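Local coordinates for UDP-glucose:anthocyanidin 3-O-glucosyltransferase (Clitoria ternatea, PDB 4REL), which is a glycosyltransferase of the GT-B clan, built from two Rossmann-like domains that each wrap helices around a parallel beta sheet, at residues 80-85 / 190-195; 10-15 / 114-119; 143-148 / 197-202; 38-43 / 62-67. One frame throughout, in Å; residues are numbered along the deposited sequence. Where two conformers were deposited one is given.

Contacts 2 and 4 lie at the seven-stranded parallel sheet. Contact 4 pairs one of its edge strands, 59-64, with strand 36-42, and contact 2 joins the loops that follow strands 6-10 and 110-114; their centres are about 11 Å apart. Contact 1, its centre about 11 Å from that of contact 2, sets helix 80-86 against helix 191-197; both contacts border KMP. Contact 3, its centre about 16 Å from those of contacts 1 and 2, takes up the chain at the end of helix 191-197 and adds Tyr145 to the same pocket. Along the chain, contact 4 falls between the segments of contact 2, whereas contacts 1 and 3 interleave. Pieces distant in sequence thus assemble the pocket.

Contact 1. Residues 80-85 / 190-195; sequences EKLDLF and TLFSRT. With KMP (3,5,7-trihydroxy-2-(4-hydroxyphenyl)-4H-chromen-4-one), chain B.
Leu82 sets its CD1 methyl over the centre of the Phe192 ring, a CH-pi contact 3.7 Å from the centroid. The same methyl touches the phenyl ring of KMP, with CD1 3.5 Å from C18, while CD2 leans toward the hydroxyl O24. Phe192 meets the ligand differently: its rim, not its face, points at the chromenone, and CZ lies 3.4 Å from KMP O12. Its chi1 of 176° puts CG anti to the backbone N. Behind this first shell, the helical segments 80-85 and 191-195 cross at 68°, their axes 9.1 Å apart at closest approach. Asp83 bridges them: OD1 accepts Phe192 N at 2.8 Å through a bent bond (140° at the hydrogen), met nearly along the C-O axis of the carboxylate, and also packs on Phe192 CB. The carboxylate thus faces the first turn of helix 191-197, where its charge would be expected to suit the helix dipole. That turn is closed by a capping box: Thr190 OG1 receives Ser193 N at 3.0 Å, and Ser193 OG receives Thr190 N at 2.9 Å. One turn on, Thr195 OG1 donates to Leu191 O from the opposite face of that carbonyl's plane to Thr195 N.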
# COMPACT_ATOMS: atom_id res chain seq x y z
N GLU A 80 -2.16 0.75 -18.29
CA GLU A 80 -2.91 1.56 -19.26
C GLU A 80 -3.88 2.55 -18.62
O GLU A 80 -3.86 3.74 -18.95
CB GLU A 80 -3.67 0.70 -20.27
CG GLU A 80 -4.48 1.58 -21.22
CD GLU A 80 -4.95 0.86 -22.47
OE1 GLU A 80 -4.56 -0.31 -22.68
OE2 GLU A 80 -5.73 1.47 -23.23
N LYS A 81 -4.73 2.08 -17.71
CA LYS A 81 -5.70 2.99 -17.10
C LYS A 81 -5.03 4.07 -16.27
O LYS A 81 -5.56 5.19 -16.16
CB LYS A 81 -6.74 2.23 -16.27
CG LYS A 81 -7.77 1.49 -17.13
CD LYS A 81 -8.68 0.63 -16.28
CE LYS A 81 -9.85 0.10 -17.09
NZ LYS A 81 -10.64 -0.89 -16.32
N LEU A 82 -3.87 3.75 -15.70
CA LEU A 82 -3.10 4.75 -14.95
C LEU A 82 -2.61 5.85 -15.90
O LEU A 82 -2.76 7.03 -15.60
CB LEU A 82 -1.88 4.13 -14.24
CG LEU A 82 -1.99 2.81 -13.47
CD1 LEU A 82 -0.70 2.55 -12.70
CD2 LEU A 82 -3.17 2.78 -12.55
N ASP A 83 -2.02 5.45 -17.02
CA ASP A 83 -1.59 6.43 -18.02
C ASP A 83 -2.75 7.31 -18.49
O ASP A 83 -2.61 8.53 -18.61
CB ASP A 83 -1.01 5.72 -19.25
CG ASP A 83 0.33 5.04 -18.99
OD1 ASP A 83 1.04 5.43 -18.04
OD2 ASP A 83 0.69 4.13 -19.77
N LEU A 84 -3.88 6.68 -18.79
CA LEU A 84 -5.03 7.42 -19.34
C LEU A 84 -5.54 8.45 -18.35
O LEU A 84 -5.83 9.59 -18.73
CB LEU A 84 -6.15 6.46 -19.77
CG LEU A 84 -5.85 5.64 -21.04
CD1 LEU A 84 -6.95 4.62 -21.31
CD2 LEU A 84 -5.67 6.55 -22.25
N PHE A 85 -5.62 8.08 -17.07
CA PHE A 85 -6.00 9.08 -16.07
C PHE A 85 -4.95 10.18 -15.95
O PHE A 85 -5.29 11.36 -15.92
CB PHE A 85 -6.22 8.46 -14.69
CG PHE A 85 -6.47 9.49 -13.62
CD1 PHE A 85 -7.69 10.17 -13.57
CD2 PHE A 85 -5.48 9.83 -12.71
CE1 PHE A 85 -7.93 11.13 -12.62
CE2 PHE A 85 -5.71 10.81 -11.75
CZ PHE A 85 -6.93 11.45 -11.70
N THR A 190 6.67 4.81 -19.63
CA THR A 190 5.25 5.10 -19.75
C THR A 190 4.98 6.43 -19.08
O THR A 190 5.84 6.93 -18.34
CB THR A 190 4.40 4.01 -19.08
OG1 THR A 190 4.72 3.94 -17.68
CG2 THR A 190 4.65 2.64 -19.73
N LEU A 191 3.82 7.02 -19.32
CA LEU A 191 3.49 8.27 -18.65
C LEU A 191 3.53 8.05 -17.15
O LEU A 191 3.97 8.92 -16.39
CB LEU A 191 2.12 8.80 -19.09
CG LEU A 191 1.61 10.02 -18.33
CD1 LEU A 191 2.58 11.18 -18.46
CD2 LEU A 191 0.23 10.42 -18.85
N PHE A 192 3.12 6.86 -16.72
CA PHE A 192 3.14 6.52 -15.30
C PHE A 192 4.58 6.46 -14.77
O PHE A 192 4.88 7.03 -13.72
CB PHE A 192 2.42 5.19 -15.06
CG PHE A 192 2.48 4.70 -13.64
CD1 PHE A 192 1.84 5.39 -12.63
CD2 PHE A 192 3.16 3.53 -13.33
CE1 PHE A 192 1.88 4.93 -11.32
CE2 PHE A 192 3.21 3.07 -12.02
CZ PHE A 192 2.56 3.77 -11.02
N SER A 193 5.47 5.80 -15.50
CA SER A 193 6.85 5.71 -15.02
C SER A 193 7.52 7.08 -14.99
O SER A 193 8.28 7.38 -14.08
CB SER A 193 7.70 4.71 -15.82
OG SER A 193 8.03 5.21 -17.10
N ARG A 194 7.23 7.92 -15.99
CA ARG A 194 7.79 9.26 -16.05
C ARG A 194 7.30 10.12 -14.89
O ARG A 194 8.05 10.93 -14.33
CB ARG A 194 7.44 9.94 -17.37
CG ARG A 194 8.05 9.24 -18.58
CD ARG A 194 7.75 9.99 -19.87
NE ARG A 194 8.38 9.36 -21.03
CZ ARG A 194 7.77 8.52 -21.86
NH1 ARG A 194 6.50 8.20 -21.66
NH2 ARG A 194 8.43 7.99 -22.88
N THR A 195 6.04 9.94 -14.53
CA THR A 195 5.44 10.63 -13.40
C THR A 195 6.14 10.23 -12.09
O THR A 195 6.53 11.09 -11.29
CB THR A 195 3.93 10.35 -13.33
OG1 THR A 195 3.30 10.85 -14.52
CG2 THR A 195 3.32 11.00 -12.13
C1 KMP B . 6.55 1.80 -7.81
C2 KMP B . 5.56 1.90 -6.85
C3 KMP B . 4.16 1.62 -7.23
C4 KMP B . 3.85 1.24 -8.62
C5 KMP B . 4.91 1.17 -9.52
C6 KMP B . 6.22 1.45 -9.12
C9 KMP B . 3.06 1.71 -6.23
C10 KMP B . 1.69 1.42 -6.70
C11 KMP B . 1.48 1.05 -8.14
C14 KMP B . 0.13 0.73 -8.69
C15 KMP B . -1.05 1.02 -8.00
C16 KMP B . -2.28 0.71 -8.54
C17 KMP B . -2.36 0.11 -9.79
C18 KMP B . -1.19 -0.18 -10.49
C19 KMP B . 0.04 0.13 -9.94
O12 KMP B . 2.56 0.98 -9.00
O13 KMP B . 3.31 2.02 -5.04
O24 KMP B . -3.57 -0.20 -10.32
O27 KMP B . 0.67 1.48 -5.79
O29 KMP B . 7.21 1.36 -10.05
O30 KMP B . 5.86 2.25 -5.56

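Contact 2. Residues 10-15 / 114-119; sequences FPFPFG and DAFVTS. With KMP (3,5,7-trihydroxy-2-(4-hydroxyphenyl)-4H-chromen-4-one), chain B.
Phe10 O accepts Asp114 N at 3.0 Å where strands 6-10 and 110-114 run out, after which residues 114 to 117 fold into a type I turn and residues 12 to 14 into an inverse gamma turn around Pro13. Phe12 and Phe116 form a T-shaped pair, planes at 86° and centroids 5.3 Å apart. Phe116 supplies the edge, with CD2 3.8 Å from Phe12 CE2, and its CB also lies over the same face of Phe12. The opposite face of Phe12 carries Phe14 CD2 over its centre, and Val117 CG2 borders its rim. Turned toward the pocket, Phe116 CE2 comes 3.7 Å from KMP C9. A chi1 of -174° sets Asp114 CG anti to the backbone N, 3.4 Å from Phe12 CB. Its OD2 uses the anti lone pair to take Phe116 N at 3.0 Å, an Asx turn that ties down the backbone from which the Phe116 side chain springs. OD1 is hydrogen-bonded to His17 ND1 and to a water that also accepts from Phe12 N; His17 in turn hydrogen-bonds KMP through NE2. Helix 89-104 packs on Phe10, helix 80-86 covers Pro13 and Phe14, and strand 36-42 touches Phe10, Pro11 and Pro13.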
# COMPACT_ATOMS: atom_id res chain seq x y z
N PHE A 10 -7.25 14.79 -3.89
CA PHE A 10 -7.11 14.01 -5.13
C PHE A 10 -6.46 12.67 -4.87
O PHE A 10 -5.24 12.59 -4.78
CB PHE A 10 -6.26 14.77 -6.17
CG PHE A 10 -6.85 16.09 -6.60
CD1 PHE A 10 -7.82 16.15 -7.59
CD2 PHE A 10 -6.40 17.28 -6.04
CE1 PHE A 10 -8.36 17.37 -8.00
CE2 PHE A 10 -6.92 18.51 -6.43
CZ PHE A 10 -7.91 18.55 -7.42
N PRO A 11 -7.26 11.60 -4.76
CA PRO A 11 -6.64 10.27 -4.72
C PRO A 11 -6.02 9.93 -6.06
O PRO A 11 -6.42 10.49 -7.09
CB PRO A 11 -7.83 9.33 -4.50
CG PRO A 11 -9.00 10.08 -5.11
CD PRO A 11 -8.73 11.51 -4.73
N PHE A 12 -5.06 9.02 -6.05
CA PHE A 12 -4.70 8.26 -7.25
C PHE A 12 -5.85 7.26 -7.35
O PHE A 12 -6.02 6.40 -6.48
CB PHE A 12 -3.35 7.57 -7.03
CG PHE A 12 -2.79 6.91 -8.26
CD1 PHE A 12 -2.56 7.63 -9.43
CD2 PHE A 12 -2.41 5.58 -8.22
CE1 PHE A 12 -2.00 7.00 -10.56
CE2 PHE A 12 -1.86 4.95 -9.34
CZ PHE A 12 -1.65 5.66 -10.50
N PRO A 13 -6.69 7.39 -8.39
CA PRO A 13 -8.03 6.79 -8.35
C PRO A 13 -8.07 5.31 -8.73
O PRO A 13 -8.85 4.87 -9.58
CB PRO A 13 -8.81 7.65 -9.35
CG PRO A 13 -7.76 8.01 -10.39
CD PRO A 13 -6.49 8.23 -9.59
N PHE A 14 -7.22 4.53 -8.04
CA PHE A 14 -7.05 3.11 -8.34
C PHE A 14 -6.90 2.28 -7.08
O PHE A 14 -6.01 2.53 -6.27
CB PHE A 14 -5.84 2.92 -9.24
CG PHE A 14 -5.96 3.66 -10.54
CD1 PHE A 14 -6.71 3.12 -11.57
CD2 PHE A 14 -5.37 4.91 -10.70
CE1 PHE A 14 -6.86 3.82 -12.77
CE2 PHE A 14 -5.52 5.61 -11.90
CZ PHE A 14 -6.27 5.06 -12.92
N GLY A 15 -7.77 1.28 -6.95
CA GLY A 15 -7.69 0.26 -5.91
C GLY A 15 -7.04 0.60 -4.59
O GLY A 15 -7.63 1.28 -3.75
N ASP A 114 -2.64 12.29 -3.38
CA ASP A 114 -1.74 11.15 -3.51
C ASP A 114 -0.54 11.65 -4.31
O ASP A 114 -0.71 12.37 -5.28
CB ASP A 114 -2.46 10.03 -4.27
CG ASP A 114 -1.64 8.75 -4.31
OD1 ASP A 114 -2.06 7.75 -3.67
OD2 ASP A 114 -0.59 8.73 -4.98
N ALA A 115 0.67 11.32 -3.86
CA ALA A 115 1.89 11.83 -4.50
C ALA A 115 1.97 11.54 -6.00
O ALA A 115 2.63 12.27 -6.74
CB ALA A 115 3.14 11.26 -3.79
N PHE A 116 1.33 10.46 -6.45
CA PHE A 116 1.40 10.10 -7.87
C PHE A 116 0.63 11.08 -8.76
O PHE A 116 0.88 11.14 -9.97
CB PHE A 116 0.88 8.68 -8.13
CG PHE A 116 1.78 7.58 -7.63
CD1 PHE A 116 3.03 7.87 -7.08
CD2 PHE A 116 1.37 6.25 -7.70
CE1 PHE A 116 3.86 6.85 -6.62
CE2 PHE A 116 2.20 5.22 -7.23
CZ PHE A 116 3.44 5.53 -6.69
N VAL A 117 -0.32 11.80 -8.18
CA VAL A 117 -1.09 12.77 -8.97
C VAL A 117 -0.31 14.08 -8.99
O VAL A 117 -0.69 15.08 -8.39
CB VAL A 117 -2.52 12.97 -8.42
CG1 VAL A 117 -3.35 13.82 -9.39
CG2 VAL A 117 -3.19 11.61 -8.24
N THR A 118 0.81 14.06 -9.70
CA THR A 118 1.72 15.20 -9.65
C THR A 118 1.13 16.45 -10.30
O THR A 118 1.53 17.56 -9.97
CB THR A 118 3.07 14.88 -10.28
OG1 THR A 118 2.87 14.55 -11.66
CG2 THR A 118 3.72 13.68 -9.57
N SER A 119 0.18 16.28 -11.21
CA SER A 119 -0.49 17.43 -11.82
C SER A 119 -1.22 18.29 -10.77
O SER A 119 -1.48 19.47 -10.99
CB SER A 119 -1.48 17.00 -12.91
OG SER A 119 -0.77 16.54 -14.05
C1 KMP B . 6.55 1.80 -7.81
C2 KMP B . 5.56 1.90 -6.85
C3 KMP B . 4.16 1.62 -7.23
C4 KMP B . 3.85 1.24 -8.62
C5 KMP B . 4.91 1.17 -9.52
C6 KMP B . 6.22 1.45 -9.12
C9 KMP B . 3.06 1.71 -6.23
C10 KMP B . 1.69 1.42 -6.70
C11 KMP B . 1.48 1.05 -8.14
C14 KMP B . 0.13 0.73 -8.69
C15 KMP B . -1.05 1.02 -8.00
C16 KMP B . -2.28 0.71 -8.54
C17 KMP B . -2.36 0.11 -9.79
C18 KMP B . -1.19 -0.18 -10.49
C19 KMP B . 0.04 0.13 -9.94
O12 KMP B . 2.56 0.98 -9.00
O13 KMP B . 3.31 2.02 -5.04
O24 KMP B . -3.57 -0.20 -10.32
O27 KMP B . 0.67 1.48 -5.79
O29 KMP B . 7.21 1.36 -10.05
O30 KMP B . 5.86 2.25 -5.56
O HOH W 1 -4.80 8.02 -3.12

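Contact 3. Residues 143-148 / 197-202; sequences SLYFNI and NSLGVV
Tyr145 and Leu199 lie side by side and point the same way, CB to CB at 3.9 Å. In both residues CG is anti to the carbonyl carbon, with chi1 at -60° in the tyrosine. Further out, Leu199 CD1 sits over the middle of the Tyr145 ring, 4.0 Å from the centroid, in a CH-pi contact. Asn197 ND2 comes near the edge of that ring, close to its plane. The next residue, Phe146, lays one ring face over Gly200 CA, 4.1 Å from the centroid, with CE1 3.4 Å from Gly200 O. Having no side chain, Gly200 also lets the backbones close in: its CA lies 3.3 Å from Tyr145 O, a CA-H...O contact bent to 126° at the hydrogen. Ile148 sends its extended CG1-CD1 arm across to Asn197, where CD1 comes 3.1 Å from Asn197 O and also touches CA and ND2. No hydrogen bond spans the two segments; the joint is made by packing. Asn147 ND2 instead ties back to Ser143 O at 3.0 Å, with the acceptor in its amide plane, and also bonds Tyr225 OH on helix 220-229. Tyr145 reaches the KMP pocket, strand 131-135 touches Tyr145 and Leu199 through Trp135, and helix 148-157 meets Asn197 through Arg152.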
# COMPACT_ATOMS: atom_id res chain seq x y z
N SER A 143 13.06 7.12 -0.84
CA SER A 143 14.46 7.46 -1.06
C SER A 143 14.91 7.26 -2.50
O SER A 143 15.76 7.99 -3.00
CB SER A 143 15.36 6.67 -0.11
OG SER A 143 15.31 7.25 1.17
N LEU A 144 14.33 6.26 -3.16
CA LEU A 144 14.70 5.92 -4.53
C LEU A 144 14.60 7.11 -5.47
O LEU A 144 15.46 7.31 -6.33
CB LEU A 144 13.82 4.79 -5.05
CG LEU A 144 13.76 3.52 -4.20
CD1 LEU A 144 12.74 2.55 -4.80
CD2 LEU A 144 15.13 2.89 -4.14
N TYR A 145 13.54 7.90 -5.31
CA TYR A 145 13.22 8.95 -6.27
C TYR A 145 14.15 10.16 -6.20
O TYR A 145 14.16 11.00 -7.09
CB TYR A 145 11.73 9.33 -6.15
CG TYR A 145 10.90 8.10 -6.45
CD1 TYR A 145 10.78 7.64 -7.75
CD2 TYR A 145 10.33 7.35 -5.42
CE1 TYR A 145 10.07 6.49 -8.04
CE2 TYR A 145 9.61 6.20 -5.70
CZ TYR A 145 9.48 5.78 -7.01
OH TYR A 145 8.78 4.64 -7.32
N PHE A 146 14.98 10.21 -5.16
CA PHE A 146 16.01 11.23 -5.05
C PHE A 146 17.38 10.75 -5.51
O PHE A 146 18.37 11.49 -5.40
CB PHE A 146 16.08 11.73 -3.61
CG PHE A 146 14.86 12.47 -3.18
CD1 PHE A 146 14.82 13.86 -3.27
CD2 PHE A 146 13.73 11.80 -2.72
CE1 PHE A 146 13.68 14.56 -2.89
CE2 PHE A 146 12.60 12.49 -2.35
CZ PHE A 146 12.57 13.87 -2.43
N ASN A 147 17.43 9.54 -6.05
CA ASN A 147 18.70 8.92 -6.42
C ASN A 147 18.59 8.11 -7.71
O ASN A 147 19.27 7.10 -7.86
CB ASN A 147 19.20 8.03 -5.28
CG ASN A 147 19.53 8.82 -4.02
OD1 ASN A 147 20.63 9.37 -3.89
ND2 ASN A 147 18.59 8.88 -3.10
N ILE A 148 17.76 8.56 -8.64
CA ILE A 148 17.50 7.79 -9.85
C ILE A 148 18.77 7.55 -10.68
O ILE A 148 19.01 6.42 -11.13
CB ILE A 148 16.41 8.46 -10.73
CG1 ILE A 148 15.10 8.54 -9.94
CG2 ILE A 148 16.22 7.69 -12.04
CD1 ILE A 148 14.09 9.49 -10.54
N ASN A 197 9.12 9.00 -11.81
CA ASN A 197 10.50 9.47 -11.86
C ASN A 197 10.66 10.96 -11.61
O ASN A 197 11.77 11.43 -11.40
CB ASN A 197 11.15 9.09 -13.18
CG ASN A 197 11.41 7.61 -13.29
OD1 ASN A 197 11.47 7.06 -14.39
ND2 ASN A 197 11.53 6.95 -12.14
N SER A 198 9.57 11.71 -11.64
CA SER A 198 9.61 13.14 -11.37
C SER A 198 9.46 13.44 -9.88
O SER A 198 9.53 14.60 -9.47
CB SER A 198 8.51 13.88 -12.14
OG SER A 198 7.23 13.70 -11.54
N LEU A 199 9.25 12.41 -9.07
CA LEU A 199 8.94 12.64 -7.65
C LEU A 199 10.07 13.33 -6.87
O LEU A 199 9.81 14.05 -5.91
CB LEU A 199 8.54 11.33 -6.97
CG LEU A 199 7.13 10.83 -7.28
CD1 LEU A 199 7.00 9.40 -6.79
CD2 LEU A 199 6.06 11.74 -6.63
N GLY A 200 11.31 13.10 -7.28
CA GLY A 200 12.44 13.75 -6.64
C GLY A 200 12.38 15.26 -6.74
O GLY A 200 12.79 15.98 -5.83
N VAL A 201 11.84 15.75 -7.85
CA VAL A 201 11.71 17.18 -8.06
C VAL A 201 10.37 17.68 -7.51
O VAL A 201 10.26 18.80 -7.00
CB VAL A 201 11.83 17.53 -9.55
CG1 VAL A 201 11.48 18.99 -9.79
CG2 VAL A 201 13.24 17.25 -10.03
N VAL A 202 9.35 16.84 -7.62
CA VAL A 202 8.00 17.21 -7.19
C VAL A 202 7.85 17.30 -5.66
O VAL A 202 7.36 18.30 -5.13
CB VAL A 202 6.94 16.24 -7.77
CG1 VAL A 202 5.58 16.41 -7.05
CG2 VAL A 202 6.77 16.47 -9.27

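Contact 4. Residues 38-43 / 62-67; sequences SFIGTH and FTISDG
Ile40 and Ile64 meet through methyl groups that their first torsions set facing each other: Ile40 CG2 is anti to its backbone N, while Ile64, with chi1 at 60°, turns CG1 between N and the carbonyl carbon and leaves CG2 anti to the carbonyl carbon. The two CG2 atoms are 3.6 Å apart, and the side chains cross at about a right angle. The backbones beneath belong to a beta-alpha-beta crossover, strand 36-42, helix 43-50 and strand 59-64, at the margin of the Rossmann-like sheet. Parallel pairing alternates across it: Phe62 N gives to Phe39 O at 2.9 Å, Gly41 N to Phe62 O at 3.0 Å, and Ile64 N to Gly41 O at 2.8 Å. On the same face as Ile40, Phe62 brings its ring edge to Ser38, with CE2 3.5 Å from OG; that hydroxyl is hydrogen-bonded to His6 NE2. Helix 89-104 packs on Phe62 through Leu99 and Ala100. Farther along, Thr42 CG2 rests against Asp66 CB at 3.8 Å, and Phe85 of helix 80-86 touches Thr42 as well as Ile64. One water joins the two segments, accepting from His43 N at 2.9 Å and donating to Ile64 O at 2.7 Å.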
# COMPACT_ATOMS: atom_id res chain seq x y z
N SER A 38 -13.35 18.11 0.18
CA SER A 38 -13.92 17.80 -1.11
C SER A 38 -13.08 16.72 -1.78
O SER A 38 -11.94 16.98 -2.18
CB SER A 38 -13.99 19.06 -1.98
OG SER A 38 -14.93 20.00 -1.46
N PHE A 39 -13.64 15.52 -1.86
CA PHE A 39 -12.93 14.34 -2.34
C PHE A 39 -13.23 14.16 -3.83
O PHE A 39 -14.38 13.94 -4.22
CB PHE A 39 -13.40 13.12 -1.54
CG PHE A 39 -12.46 11.95 -1.57
CD1 PHE A 39 -11.52 11.77 -0.57
CD2 PHE A 39 -12.53 11.02 -2.60
CE1 PHE A 39 -10.65 10.69 -0.58
CE2 PHE A 39 -11.66 9.92 -2.62
CZ PHE A 39 -10.73 9.76 -1.62
N ILE A 40 -12.20 14.25 -4.66
CA ILE A 40 -12.39 14.35 -6.10
C ILE A 40 -11.83 13.09 -6.76
O ILE A 40 -10.61 12.92 -6.85
CB ILE A 40 -11.68 15.60 -6.66
CG1 ILE A 40 -12.22 16.87 -5.97
CG2 ILE A 40 -11.85 15.68 -8.17
CD1 ILE A 40 -11.35 18.12 -6.21
N GLY A 41 -12.72 12.22 -7.22
CA GLY A 41 -12.30 10.97 -7.84
C GLY A 41 -12.95 10.77 -9.20
O GLY A 41 -13.63 11.67 -9.69
N THR A 42 -12.74 9.60 -9.79
CA THR A 42 -13.40 9.27 -11.05
C THR A 42 -14.69 8.53 -10.73
O THR A 42 -14.94 8.18 -9.58
CB THR A 42 -12.52 8.35 -11.90
OG1 THR A 42 -12.24 7.16 -11.16
CG2 THR A 42 -11.20 9.04 -12.24
N HIS A 43 -15.51 8.28 -11.75
CA HIS A 43 -16.75 7.55 -11.50
C HIS A 43 -16.40 6.19 -10.91
O HIS A 43 -16.99 5.76 -9.92
CB HIS A 43 -17.61 7.43 -12.76
CG HIS A 43 -18.84 6.60 -12.56
ND1 HIS A 43 -20.05 7.14 -12.18
CD2 HIS A 43 -19.04 5.26 -12.68
CE1 HIS A 43 -20.95 6.17 -12.08
NE2 HIS A 43 -20.36 5.02 -12.38
N PHE A 62 -16.90 14.45 -5.45
CA PHE A 62 -17.05 14.99 -6.79
C PHE A 62 -16.40 14.08 -7.81
O PHE A 62 -15.51 13.30 -7.47
CB PHE A 62 -16.47 16.41 -6.86
CG PHE A 62 -17.09 17.34 -5.85
CD1 PHE A 62 -18.32 17.93 -6.10
CD2 PHE A 62 -16.47 17.60 -4.63
CE1 PHE A 62 -18.91 18.75 -5.17
CE2 PHE A 62 -17.06 18.43 -3.69
CZ PHE A 62 -18.28 19.01 -3.96
N THR A 63 -16.85 14.18 -9.06
CA THR A 63 -16.40 13.25 -10.10
C THR A 63 -15.72 13.96 -11.26
O THR A 63 -16.27 14.92 -11.83
CB THR A 63 -17.58 12.45 -10.65
OG1 THR A 63 -18.23 11.74 -9.58
CG2 THR A 63 -17.12 11.45 -11.71
N ILE A 64 -14.54 13.48 -11.63
CA ILE A 64 -13.83 13.97 -12.82
C ILE A 64 -13.60 12.82 -13.82
O ILE A 64 -13.87 11.66 -13.52
CB ILE A 64 -12.50 14.64 -12.47
CG1 ILE A 64 -11.57 13.65 -11.74
CG2 ILE A 64 -12.73 15.90 -11.62
CD1 ILE A 64 -10.18 14.22 -11.42
N SER A 65 -13.09 13.16 -15.00
CA SER A 65 -12.87 12.16 -16.05
C SER A 65 -11.82 11.11 -15.68
O SER A 65 -10.84 11.42 -15.00
CB SER A 65 -12.44 12.85 -17.35
OG SER A 65 -12.18 11.89 -18.36
N ASP A 66 -12.01 9.87 -16.14
CA ASP A 66 -10.99 8.85 -15.99
C ASP A 66 -10.02 8.78 -17.18
O ASP A 66 -9.06 8.01 -17.16
CB ASP A 66 -11.60 7.46 -15.71
CG ASP A 66 -12.54 6.98 -16.81
OD1 ASP A 66 -12.61 7.60 -17.90
OD2 ASP A 66 -13.22 5.96 -16.60
N GLY A 67 -10.27 9.60 -18.20
CA GLY A 67 -9.38 9.66 -19.34
C GLY A 67 -9.62 8.57 -20.36
O GLY A 67 -8.87 8.43 -21.34
O HOH W 2 -14.94 9.33 -14.37